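Local coordinates for halorhodopsin (Halobacterium salinarum, PDB 2JAF), which pumps chloride ions across the archaeal membrane, driven by light that its covalently bound retinal absorbs, at the retinal site. Numbering follows the deposited sequence.

The retinal site. Residues 112, 115-116, 119, 144, 148, 165, 168-169, 172, 207, 210-211, 214, 238, 241-242. With RET (retinal), chain B.
The backbone is helical throughout, apart from Lys242, whose phi/psi of -112/-66° departs from the regular helix at the point of attachment. Its side chain runs extended and then bends at chi4 (65°), bringing NZ to C15 of RET with a bond of 1.3 Å, the Schiff base linkage of the microbial rhodopsins. Asp238 OD1 lies 3.6 Å from Lys242 NZ in a salt bridge, so its charge would probably help stabilise a protonated Schiff base. Tyr210 OH bonds the anti lone pair of the same OD1 at 2.7 Å, which steadies the carboxylate.

Tyr210 covers one face of the polyene, RET C12 over its ring centre, 3.5 Å from the centroid. Thr116 CG2, 3.6 Å from RET C13, meets the opposite face. Met144, bent at its third torsion, adds CE there, 3.7 Å from RET C9. Trp112 stands beside an edge of the chain, with RET C12 over its five-membered ring. An alanine in place of Tyr210 would remove its aromatic face and the bond to Asp238, and would probably loosen the chain and the carboxylate together.

RET C20, a methyl, lies over the indole face of Trp207, 3.5 Å from Trp207 NE1. At the ionone ring, Pro211 CB packs on RET C5, while Ser168 OG, anti to its backbone N, bonds Met144 O at 2.8 Å. Protein buries essentially all of the retinal. The pocket crosses the transmembrane helix bundle, lined by helices 106-127, 131-153, 158-180, 193-216 and 227-255.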
loop_
_atom_site.group_PDB
_atom_site.type_symbol
_atom_site.label_atom_id
_atom_site.label_comp_id
_atom_site.label_asym_id
_atom_site.label_seq_id
_atom_site.Cartn_x
_atom_site.Cartn_y
_atom_site.Cartn_z
ATOM N N TRP A 112 -5.637 9.203 5.270
ATOM C CA TRP A 112 -4.570 10.146 4.923
ATOM C C TRP A 112 -3.483 9.372 4.172
ATOM O O TRP A 112 -2.757 9.937 3.349
ATOM C CB TRP A 112 -3.934 10.782 6.170
ATOM C CG TRP A 112 -4.802 11.767 6.912
ATOM C CD1 TRP A 112 -5.904 12.413 6.436
ATOM C CD2 TRP A 112 -4.614 12.231 8.258
ATOM N NE1 TRP A 112 -6.421 13.250 7.402
ATOM C CE2 TRP A 112 -5.647 13.155 8.530
ATOM C CE3 TRP A 112 -3.672 11.952 9.260
ATOM C CZ2 TRP A 112 -5.769 13.803 9.765
ATOM C CZ3 TRP A 112 -3.793 12.598 10.491
ATOM C CH2 TRP A 112 -4.838 13.512 10.731
ATOM N N SER A 115 -4.842 9.750 0.612
ATOM C CA SER A 115 -5.012 11.124 0.149
ATOM C C SER A 115 -3.731 11.957 0.144
ATOM O O SER A 115 -3.516 12.735 -0.789
ATOM C CB SER A 115 -6.084 11.850 0.973
ATOM O OG SER A 115 -5.688 12.017 2.326
ATOM N N THR A 116 -2.876 11.820 1.156
ATOM C CA THR A 116 -1.660 12.631 1.140
ATOM C C THR A 116 -0.729 12.203 0.011
ATOM O O THR A 116 -0.057 13.041 -0.596
ATOM C CB THR A 116 -0.941 12.692 2.533
ATOM O OG1 THR A 116 -0.722 11.384 3.069
ATOM C CG2 THR A 116 -1.793 13.475 3.506
ATOM N N ILE A 119 -1.853 14.009 -3.003
ATOM C CA ILE A 119 -1.506 15.429 -2.992
ATOM C C ILE A 119 -0.062 15.548 -3.475
ATOM O O ILE A 119 0.262 16.399 -4.309
ATOM C CB ILE A 119 -1.618 16.033 -1.562
ATOM C CG1 ILE A 119 -3.081 16.080 -1.119
ATOM C CG2 ILE A 119 -1.006 17.439 -1.527
ATOM C CD1 ILE A 119 -3.279 16.571 0.324
ATOM N N MET A 144 4.571 8.200 7.872
ATOM C CA MET A 144 4.070 9.242 8.767
ATOM C C MET A 144 2.632 8.923 9.157
ATOM O O MET A 144 2.254 8.989 10.330
ATOM C CB MET A 144 4.139 10.618 8.071
ATOM C CG MET A 144 3.465 11.773 8.819
ATOM S SD MET A 144 3.371 13.275 7.795
ATOM C CE MET A 144 1.949 12.876 6.791
ATOM N N GLY A 148 1.247 7.518 12.825
ATOM C CA GLY A 148 0.300 8.395 13.481
ATOM C C GLY A 148 -0.887 7.564 13.936
ATOM O O GLY A 148 -1.427 7.781 15.016
ATOM N N TYR A 165 4.323 9.290 17.912
ATOM C CA TYR A 165 4.092 10.658 17.455
ATOM C C TYR A 165 5.425 11.239 16.998
ATOM O O TYR A 165 5.502 11.882 15.955
ATOM C CB TYR A 165 3.490 11.500 18.590
ATOM C CG TYR A 165 3.242 12.963 18.257
ATOM C CD1 TYR A 165 4.276 13.903 18.319
ATOM C CD2 TYR A 165 1.966 13.410 17.913
ATOM C CE1 TYR A 165 4.035 15.265 18.048
ATOM C CE2 TYR A 165 1.716 14.761 17.636
ATOM C CZ TYR A 165 2.754 15.679 17.707
ATOM O OH TYR A 165 2.508 17.001 17.416
ATOM N N SER A 168 6.569 9.675 13.709
ATOM C CA SER A 168 5.727 10.186 12.633
ATOM C C SER A 168 6.277 11.552 12.207
ATOM O O SER A 168 6.316 11.875 11.019
ATOM C CB SER A 168 4.285 10.328 13.123
ATOM O OG SER A 168 3.434 10.803 12.098
ATOM N N CYS A 169 6.705 12.351 13.183
ATOM C CA CYS A 169 7.271 13.673 12.893
ATOM C C CYS A 169 8.541 13.517 12.059
ATOM O O CYS A 169 8.817 14.319 11.164
ATOM C CB CYS A 169 7.600 14.418 14.196
ATOM S SG CYS A 169 6.167 15.119 15.086
ATOM N N PHE A 172 7.664 12.967 8.569
ATOM C CA PHE A 172 7.150 14.232 8.052
ATOM C C PHE A 172 8.318 15.092 7.586
ATOM O O PHE A 172 8.241 15.752 6.545
ATOM C CB PHE A 172 6.346 14.933 9.155
ATOM C CG PHE A 172 5.734 16.251 8.743
ATOM C CD1 PHE A 172 5.260 16.451 7.448
ATOM C CD2 PHE A 172 5.574 17.269 9.677
ATOM C CE1 PHE A 172 4.630 17.650 7.088
ATOM C CE2 PHE A 172 4.947 18.472 9.337
ATOM C CZ PHE A 172 4.473 18.663 8.038
ATOM N N TRP A 207 -0.011 21.557 6.592
ATOM C CA TRP A 207 0.305 20.219 7.094
ATOM C C TRP A 207 0.802 20.257 8.542
ATOM O O TRP A 207 0.584 19.309 9.306
ATOM C CB TRP A 207 1.322 19.520 6.174
ATOM C CG TRP A 207 0.713 19.016 4.872
ATOM C CD1 TRP A 207 -0.190 19.676 4.077
ATOM C CD2 TRP A 207 1.049 17.804 4.171
ATOM N NE1 TRP A 207 -0.426 18.954 2.929
ATOM C CE2 TRP A 207 0.320 17.804 2.960
ATOM C CE3 TRP A 207 1.901 16.723 4.449
ATOM C CZ2 TRP A 207 0.416 16.765 2.023
ATOM C CZ3 TRP A 207 1.998 15.687 3.517
ATOM C CH2 TRP A 207 1.258 15.718 2.319
ATOM N N TYR A 210 -1.906 19.736 11.363
ATOM C CA TYR A 210 -2.403 18.435 11.814
ATOM C C TYR A 210 -1.751 17.906 13.092
ATOM O O TYR A 210 -2.455 17.493 14.012
ATOM C CB TYR A 210 -2.320 17.406 10.679
ATOM C CG TYR A 210 -3.258 17.748 9.539
ATOM C CD1 TYR A 210 -2.908 18.712 8.588
ATOM C CD2 TYR A 210 -4.500 17.124 9.419
ATOM C CE1 TYR A 210 -3.779 19.042 7.537
ATOM C CE2 TYR A 210 -5.379 17.448 8.376
ATOM C CZ TYR A 210 -5.010 18.405 7.438
ATOM O OH TYR A 210 -5.861 18.707 6.397
ATOM N N PRO A 211 -0.408 17.907 13.178
ATOM C CA PRO A 211 0.174 17.400 14.428
ATOM C C PRO A 211 -0.112 18.316 15.623
ATOM O O PRO A 211 -0.079 17.876 16.772
ATOM C CB PRO A 211 1.666 17.284 14.104
ATOM C CG PRO A 211 1.876 18.279 12.971
ATOM C CD PRO A 211 0.627 18.067 12.142
ATOM N N TRP A 214 -3.547 17.256 16.834
ATOM C CA TRP A 214 -3.431 15.966 17.523
ATOM C C TRP A 214 -2.896 16.158 18.939
ATOM O O TRP A 214 -3.441 15.612 19.905
ATOM C CB TRP A 214 -2.491 15.025 16.769
ATOM C CG TRP A 214 -2.645 13.569 17.167
ATOM C CD1 TRP A 214 -3.462 12.649 16.584
ATOM C CD2 TRP A 214 -1.983 12.888 18.248
ATOM N NE1 TRP A 214 -3.352 11.435 17.228
ATOM C CE2 TRP A 214 -2.452 11.556 18.253
ATOM C CE3 TRP A 214 -1.041 13.276 19.211
ATOM C CZ2 TRP A 214 -2.009 10.604 19.186
ATOM C CZ3 TRP A 214 -0.599 12.323 20.144
ATOM C CH2 TRP A 214 -1.086 11.008 20.119
ATOM N N ASP A 238 -8.615 20.319 6.389
ATOM C CA ASP A 238 -8.893 19.584 5.154
ATOM C C ASP A 238 -9.436 20.509 4.063
ATOM O O ASP A 238 -9.090 20.359 2.887
ATOM C CB ASP A 238 -9.919 18.474 5.404
ATOM C CG ASP A 238 -9.298 17.189 5.928
ATOM O OD1 ASP A 238 -8.064 17.119 6.110
ATOM O OD2 ASP A 238 -10.065 16.229 6.155
ATOM N N ALA A 241 -6.147 22.418 2.979
ATOM C CA ALA A 241 -5.073 21.552 2.501
ATOM C C ALA A 241 -5.481 20.677 1.324
ATOM O O ALA A 241 -4.623 20.194 0.580
ATOM C CB ALA A 241 -4.543 20.686 3.643
ATOM N N LYS A 242 -6.781 20.456 1.159
ATOM C CA LYS A 242 -7.261 19.639 0.044
ATOM C C LYS A 242 -8.053 20.385 -1.025
ATOM O O LYS A 242 -7.619 20.491 -2.174
ATOM C CB LYS A 242 -8.140 18.486 0.542
ATOM C CG LYS A 242 -7.396 17.352 1.206
ATOM C CD LYS A 242 -8.386 16.268 1.617
ATOM C CE LYS A 242 -7.702 15.002 2.095
ATOM N NZ LYS A 242 -6.934 15.206 3.314
HETATM C C1 RET B . -0.161 13.177 12.844
HETATM C C2 RET B . 0.291 12.748 14.319
HETATM C C3 RET B . 1.760 12.287 14.483
HETATM C C4 RET B . 2.768 13.444 14.040
HETATM C C5 RET B . 2.470 14.076 12.622
HETATM C C6 RET B . 1.047 13.972 12.010
HETATM C C7 RET B . 0.851 14.498 10.616
HETATM C C8 RET B . -0.204 14.456 9.757
HETATM C C9 RET B . -0.306 15.220 8.543
HETATM C C10 RET B . -1.567 15.036 7.972
HETATM C C11 RET B . -1.989 15.654 6.814
HETATM C C12 RET B . -3.300 15.450 6.357
HETATM C C13 RET B . -3.806 15.996 5.107
HETATM C C14 RET B . -5.149 15.597 4.843
HETATM C C15 RET B . -5.813 15.782 3.654
HETATM C C16 RET B . -0.542 11.815 12.157
HETATM C C17 RET B . -1.474 14.097 13.045
HETATM C C18 RET B . 3.645 14.778 11.959
HETATM C C19 RET B . 0.852 16.267 8.073
HETATM C C20 RET B . -2.976 16.932 4.209
#